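Local coordinates for cysteine synthase (Fusobacterium nucleatum subsp. nucleatum strain ATCC 25586, PDB 5XEM), which produces hydrogen sulfide and probably makes L-cysteine from O-acetyl-L-serine and sulfide, using pyridoxal 5'-phosphate as cofactor, at residues K46-L51 against E158-E163; G187-L192 against I199-V204. One frame throughout, in Å; residues are numbered along the deposited sequence.

Interaction 1. Residues K46-L51 against E158-E163; sequences KDRIAL and ETTAEE. With PLP (pyridoxal-5'-phosphate), chain D.
Arg48 and Thr159 hold the nearest pair of CA atoms, 8.4 Å apart, between two helical segments that run roughly antiparallel at 142° with axes 11.0 Å apart. The segments lie on helices 46-60 and 151-167 of a fold-type II pyridoxal-phosphate enzyme. At this spacing the backbones do not touch, and one long side chain bridges the gap. Arg48 is extended from CG to NE, which carries its guanidinium across to the second helix. There it meets Glu163 end-on with two nitrogens. Arg48 NH2 bonds Glu163 OE1 at 2.9 Å, on the syn side but out of the carboxylate plane. Arg48 NH1 reaches Glu163 OE2 at 3.0 Å in a nearly straight bond (N-H...O 169°), though from above the carboxylate plane. The guanidinium and carboxylate planes are 46° apart, so this salt bridge is twisted. Arg48 NH1 also donates to Thr159 OG1 at 2.9 Å, less straight and tilted from the guanidinium plane. Thr160 OG1 sits over one face of the guanidinium, toward the rim; it lies 3.3 Å from Arg48 NE, but the angle is too poor for a hydrogen bond. Thr160 OG1 bonds instead to His156 ND1.

The charges continue beyond the pair. Arg48 NE forms a salt bridge with Glu37, and Glu163 OE1 another with Lys35. Glu163 OE2 also accepts a hydrogen bond from Asn16 N, and Thr159 OG1 bonds to Ala155 O. These partners probably limit the rotation of both buried charged groups.

Lys46, two residues before Arg48, is the predicted Schiff-base lysine. Here the cofactor is joined to lanthionine instead. The lysine chain is bent at chi2, and Lys46 NZ donates to PLP O2P at 2.8 Å.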
loop_
_atom_site.group_PDB
_atom_site.type_symbol
_atom_site.label_atom_id
_atom_site.label_comp_id
_atom_site.label_asym_id
_atom_site.label_seq_id
_atom_site.Cartn_x
_atom_site.Cartn_y
_atom_site.Cartn_z
ATOM N N LYS A 46 5.654 10.131 -5.239
ATOM C CA LYS A 46 5.387 11.564 -5.030
ATOM C C LYS A 46 5.441 11.961 -3.573
ATOM O O LYS A 46 5.703 13.136 -3.265
ATOM C CB LYS A 46 4.073 12.009 -5.692
ATOM C CG LYS A 46 4.038 11.813 -7.202
ATOM C CD LYS A 46 5.212 12.495 -7.895
ATOM C CE LYS A 46 4.859 12.916 -9.321
ATOM N NZ LYS A 46 5.701 14.007 -9.890
ATOM N N ASP A 47 5.333 10.978 -2.666
ATOM C CA ASP A 47 5.581 11.243 -1.262
ATOM C C ASP A 47 6.965 11.938 -1.108
ATOM O O ASP A 47 7.138 12.837 -0.253
ATOM C CB ASP A 47 5.671 9.932 -0.474
ATOM C CG ASP A 47 4.344 9.274 -0.188
ATOM O OD1 ASP A 47 3.309 9.709 -0.748
ATOM O OD2 ASP A 47 4.351 8.291 0.612
ATOM N N ARG A 48 7.963 11.486 -1.874
ATOM C CA ARG A 48 9.326 12.049 -1.767
ATOM C C ARG A 48 9.360 13.538 -2.115
ATOM O O ARG A 48 10.014 14.343 -1.407
ATOM C CB ARG A 48 10.333 11.339 -2.667
ATOM C CG ARG A 48 10.581 9.889 -2.348
ATOM C CD ARG A 48 11.431 9.258 -3.423
ATOM N NE ARG A 48 11.606 7.825 -3.282
ATOM C CZ ARG A 48 12.596 7.200 -2.645
ATOM N NH1 ARG A 48 13.523 7.884 -1.960
ATOM N NH2 ARG A 48 12.626 5.889 -2.634
ATOM N N ILE A 49 8.665 13.911 -3.190
ATOM C CA ILE A 49 8.648 15.316 -3.635
ATOM C C ILE A 49 7.725 16.179 -2.795
ATOM O O ILE A 49 8.040 17.354 -2.536
ATOM C CB ILE A 49 8.409 15.496 -5.175
ATOM C CG1 ILE A 49 6.941 15.375 -5.625
ATOM C CG2 ILE A 49 9.358 14.588 -5.958
ATOM C CD1 ILE A 49 6.710 15.946 -7.043
ATOM N N ALA A 50 6.598 15.611 -2.351
ATOM C CA ALA A 50 5.723 16.304 -1.419
ATOM C C ALA A 50 6.499 16.701 -0.158
ATOM O O ALA A 50 6.417 17.837 0.299
ATOM C CB ALA A 50 4.526 15.431 -1.061
ATOM N N LEU A 51 7.240 15.743 0.391
ATOM C CA LEU A 51 8.014 15.991 1.593
ATOM C C LEU A 51 9.072 17.050 1.349
ATOM O O LEU A 51 9.180 18.012 2.113
ATOM C CB LEU A 51 8.697 14.732 2.076
ATOM C CG LEU A 51 9.460 14.858 3.400
ATOM C CD1 LEU A 51 8.541 15.346 4.517
ATOM C CD2 LEU A 51 10.127 13.538 3.743
ATOM N N GLU A 158 18.753 13.072 -4.527
ATOM C CA GLU A 158 19.245 12.837 -3.156
ATOM C C GLU A 158 18.929 11.498 -2.538
ATOM O O GLU A 158 19.707 11.012 -1.711
ATOM C CB GLU A 158 18.748 13.942 -2.225
ATOM C CG GLU A 158 19.401 15.273 -2.588
ATOM C CD GLU A 158 18.888 16.439 -1.788
ATOM O OE1 GLU A 158 17.995 16.248 -0.934
ATOM O OE2 GLU A 158 19.364 17.565 -2.034
ATOM N N THR A 159 17.795 10.906 -2.886
ATOM C CA THR A 159 17.338 9.718 -2.168
ATOM C C THR A 159 17.149 8.584 -3.130
ATOM O O THR A 159 17.912 7.626 -3.066
ATOM C CB THR A 159 16.094 10.017 -1.312
ATOM O OG1 THR A 159 15.011 10.423 -2.157
ATOM C CG2 THR A 159 16.450 11.160 -0.306
ATOM N N THR A 160 16.223 8.724 -4.087
ATOM C CA THR A 160 15.896 7.621 -5.023
ATOM C C THR A 160 17.129 7.016 -5.698
ATOM O O THR A 160 17.360 5.774 -5.685
ATOM C CB THR A 160 14.908 8.121 -6.104
ATOM O OG1 THR A 160 13.822 8.803 -5.476
ATOM C CG2 THR A 160 14.334 6.950 -6.909
ATOM N N ALA A 161 17.922 7.882 -6.311
ATOM C CA ALA A 161 19.158 7.456 -6.998
ATOM C C ALA A 161 20.181 6.796 -6.067
ATOM O O ALA A 161 20.799 5.795 -6.448
ATOM C CB ALA A 161 19.812 8.621 -7.728
ATOM N N GLU A 162 20.343 7.349 -4.879
ATOM C CA GLU A 162 21.278 6.788 -3.897
ATOM C C GLU A 162 20.869 5.403 -3.445
ATOM O O GLU A 162 21.730 4.542 -3.233
ATOM C CB GLU A 162 21.478 7.722 -2.703
ATOM C CG GLU A 162 22.182 9.035 -3.034
ATOM C CD GLU A 162 23.666 8.897 -3.416
ATOM O OE1 GLU A 162 24.241 7.792 -3.323
ATOM O OE2 GLU A 162 24.264 9.911 -3.843
ATOM N N GLU A 163 19.562 5.173 -3.300
ATOM C CA GLU A 163 19.070 3.880 -2.904
ATOM C C GLU A 163 19.301 2.848 -3.978
ATOM O O GLU A 163 19.629 1.707 -3.672
ATOM C CB GLU A 163 17.575 3.969 -2.538
ATOM C CG GLU A 163 17.296 4.911 -1.375
ATOM C CD GLU A 163 15.815 5.217 -1.229
ATOM O OE1 GLU A 163 15.018 4.484 -1.847
ATOM O OE2 GLU A 163 15.456 6.177 -0.514
HETATM N N1 PLP D . 3.348 7.571 -12.880
HETATM C C2 PLP D . 2.406 8.031 -12.041
HETATM C C2A PLP D . 1.376 7.066 -11.452
HETATM C C3 PLP D . 2.364 9.388 -11.674
HETATM O O3 PLP D . 1.412 9.826 -10.812
HETATM C C4 PLP D . 3.299 10.278 -12.196
HETATM C C4A PLP D . 3.286 11.753 -11.832
HETATM C C5 PLP D . 4.270 9.762 -13.065
HETATM C C6 PLP D . 4.267 8.403 -13.375
HETATM C C5A PLP D . 5.348 10.622 -13.687
HETATM O O4P PLP D . 6.328 11.022 -12.662
HETATM P P PLP D . 7.170 12.408 -12.743
HETATM O O1P PLP D . 8.203 12.386 -11.760
HETATM O O2P PLP D . 6.165 13.438 -12.570
HETATM O O3P PLP D . 7.645 12.447 -14.153
#

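Interaction 2. Residues G187-L192 against I199-V204; sequences GTAKKL and IKTFPV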
loop_
_atom_site.group_PDB
_atom_site.type_symbol
_atom_site.label_atom_id
_atom_site.label_comp_id
_atom_site.label_asym_id
_atom_site.label_seq_id
_atom_site.Cartn_x
_atom_site.Cartn_y
_atom_site.Cartn_z
ATOM N N GLY A 187 15.893 13.826 -12.025
ATOM C CA GLY A 187 16.666 13.872 -10.806
ATOM C C GLY A 187 17.434 12.586 -10.556
ATOM O O GLY A 187 18.609 12.607 -10.172
ATOM N N THR A 188 16.788 11.442 -10.791
ATOM C CA THR A 188 17.452 10.177 -10.579
ATOM C C THR A 188 18.572 9.986 -11.610
ATOM O O THR A 188 19.682 9.596 -11.234
ATOM C CB THR A 188 16.473 9.007 -10.651
ATOM O OG1 THR A 188 15.331 9.298 -9.820
ATOM C CG2 THR A 188 17.151 7.702 -10.190
ATOM N N ALA A 189 18.295 10.301 -12.884
ATOM C CA ALA A 189 19.262 10.089 -13.965
ATOM C C ALA A 189 20.481 10.964 -13.793
ATOM O O ALA A 189 21.588 10.516 -14.120
ATOM C CB ALA A 189 18.626 10.366 -15.331
ATOM N N LYS A 190 20.291 12.197 -13.297
ATOM C CA LYS A 190 21.404 13.128 -13.075
ATOM C C LYS A 190 22.390 12.554 -12.073
ATOM O O LYS A 190 23.606 12.518 -12.327
ATOM C CB LYS A 190 20.918 14.489 -12.617
ATOM C CG LYS A 190 22.018 15.553 -12.444
ATOM C CD LYS A 190 21.406 16.917 -12.163
ATOM C CE LYS A 190 22.464 17.986 -11.918
ATOM N NZ LYS A 190 21.915 19.237 -11.326
ATOM N N LYS A 191 21.874 12.035 -10.959
ATOM C CA LYS A 191 22.742 11.460 -9.946
ATOM C C LYS A 191 23.444 10.221 -10.449
ATOM O O LYS A 191 24.662 10.061 -10.258
ATOM C CB LYS A 191 21.989 11.165 -8.641
ATOM C CG LYS A 191 22.787 10.370 -7.602
ATOM C CD LYS A 191 24.078 11.032 -7.137
ATOM C CE LYS A 191 23.848 12.300 -6.337
ATOM N NZ LYS A 191 23.136 12.114 -5.048
ATOM N N LEU A 192 22.697 9.345 -11.096
ATOM C CA LEU A 192 23.255 8.098 -11.573
ATOM C C LEU A 192 24.397 8.338 -12.590
ATOM O O LEU A 192 25.426 7.661 -12.532
ATOM C CB LEU A 192 22.169 7.229 -12.207
ATOM C CG LEU A 192 21.093 6.644 -11.270
ATOM C CD1 LEU A 192 20.087 5.809 -12.076
ATOM C CD2 LEU A 192 21.710 5.861 -10.126
ATOM N N ILE A 199 26.317 4.693 -17.653
ATOM C CA ILE A 199 24.912 4.283 -17.486
ATOM C C ILE A 199 24.085 4.961 -18.577
ATOM O O ILE A 199 24.332 6.137 -18.903
ATOM C CB ILE A 199 24.370 4.650 -16.076
ATOM C CG1 ILE A 199 23.045 3.925 -15.791
ATOM C CG2 ILE A 199 24.190 6.152 -15.914
ATOM C CD1 ILE A 199 22.459 4.250 -14.432
ATOM N N LYS A 200 23.147 4.206 -19.148
ATOM C CA LYS A 200 22.137 4.731 -20.066
ATOM C C LYS A 200 20.843 5.028 -19.268
ATOM O O LYS A 200 20.416 4.202 -18.453
ATOM C CB LYS A 200 21.854 3.732 -21.196
ATOM C CG LYS A 200 23.079 3.327 -22.050
ATOM C CD LYS A 200 23.651 4.506 -22.816
ATOM C CE LYS A 200 24.850 4.093 -23.685
ATOM N NZ LYS A 200 26.134 4.115 -22.901
ATOM N N THR A 201 20.245 6.196 -19.505
ATOM C CA THR A 201 19.029 6.624 -18.800
ATOM C C THR A 201 17.951 7.043 -19.805
ATOM O O THR A 201 18.231 7.879 -20.701
ATOM C CB THR A 201 19.338 7.771 -17.814
ATOM O OG1 THR A 201 19.872 8.907 -18.521
ATOM C CG2 THR A 201 20.348 7.326 -16.743
ATOM N N PHE A 202 16.752 6.449 -19.681
ATOM C CA PHE A 202 15.688 6.657 -20.652
ATOM C C PHE A 202 14.356 7.033 -19.988
ATOM O O PHE A 202 13.890 6.277 -19.131
ATOM C CB PHE A 202 15.433 5.399 -21.473
ATOM C CG PHE A 202 16.658 4.837 -22.158
ATOM C CD1 PHE A 202 17.454 3.906 -21.518
ATOM C CD2 PHE A 202 16.974 5.214 -23.456
ATOM C CE1 PHE A 202 18.572 3.385 -22.145
ATOM C CE2 PHE A 202 18.095 4.683 -24.093
ATOM C CZ PHE A 202 18.882 3.764 -23.445
ATOM N N PRO A 203 13.747 8.158 -20.423
ATOM C CA PRO A 203 12.378 8.479 -20.087
ATOM C C PRO A 203 11.408 7.713 -20.980
ATOM O O PRO A 203 11.768 7.349 -22.128
ATOM C CB PRO A 203 12.314 9.980 -20.363
ATOM C CG PRO A 203 13.190 10.156 -21.557
ATOM C CD PRO A 203 14.278 9.126 -21.409
ATOM N N VAL A 204 10.191 7.467 -20.469
ATOM C CA VAL A 204 9.131 6.865 -21.240
ATOM C C VAL A 204 7.972 7.857 -21.278
ATOM O O VAL A 204 7.681 8.521 -20.280
ATOM C CB VAL A 204 8.627 5.523 -20.633
ATOM C CG1 VAL A 204 7.644 4.869 -21.606
ATOM C CG2 VAL A 204 9.791 4.594 -20.250
#
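Ala189 and Thr201 bring helix 183-195 close to strand 200-206, with CA atoms 6.0 Å apart. The two elements are the last parts of a beta-alpha-beta unit that begins with strand 174-178. The parallel strands 174-178 and 200-206 are neighbours in the six-stranded sheet, and the helix packs on them.

The segments meet by van der Waals contacts, mostly between carbons. The Ala189 CB methyl meets the branch point of the threonine, 3.7 Å from Thr201 CB, with Thr201 CG2 at 3.8 Å and Thr201 OG1 at 3.7 Å from the same methyl. One turn further along the helix, Leu192 meets Ile199, which lies just before the strand. The Ile199 CD1 methyl touches Leu192 CD1 and Leu192 CB, each at 3.7 Å. Ile199 CG1 lies anti to the backbone N (chi1 -166°), and the chain stays extended to CD1, which takes that methyl to the leucine. Ile199 CG2 lies near the helix backbone, 3.9 Å from Leu192 O.

No hydrogen bond crosses between the segments. Thr201 OG1 bonds to Lys193 NZ and Thr201 N to Asp242 OD2. The helix thus rests on the strand and the residue leading into it by fit of shape, without directional bonds.

Helix 151-167 relates interaction 1 to interaction 2, whose centres are 14 Å apart. While Thr159, Thr160 and Glu163 meet helix 46-60, Ala161 and Glu162 turn to helix 183-195. A salt bridge joins Glu162 OE2 to Lys191 NZ at 2.8 Å. Ala161 CB packs on Lys191 CG at 3.5 Å. Interaction 1 includes the cofactor lysine; interaction 2 lies further from the cofactor. Helix 46-60 brings Lys46 to the site, and helix 183-195 brings Ser184, which bonds to the cofactor. The Thr160 side chain is about 6 Å from that of Ser184. The Ala189 side chain is about 11 Å from the cofactor, consistent with 187-192 against 199-204 being packing rather than part of the binding site.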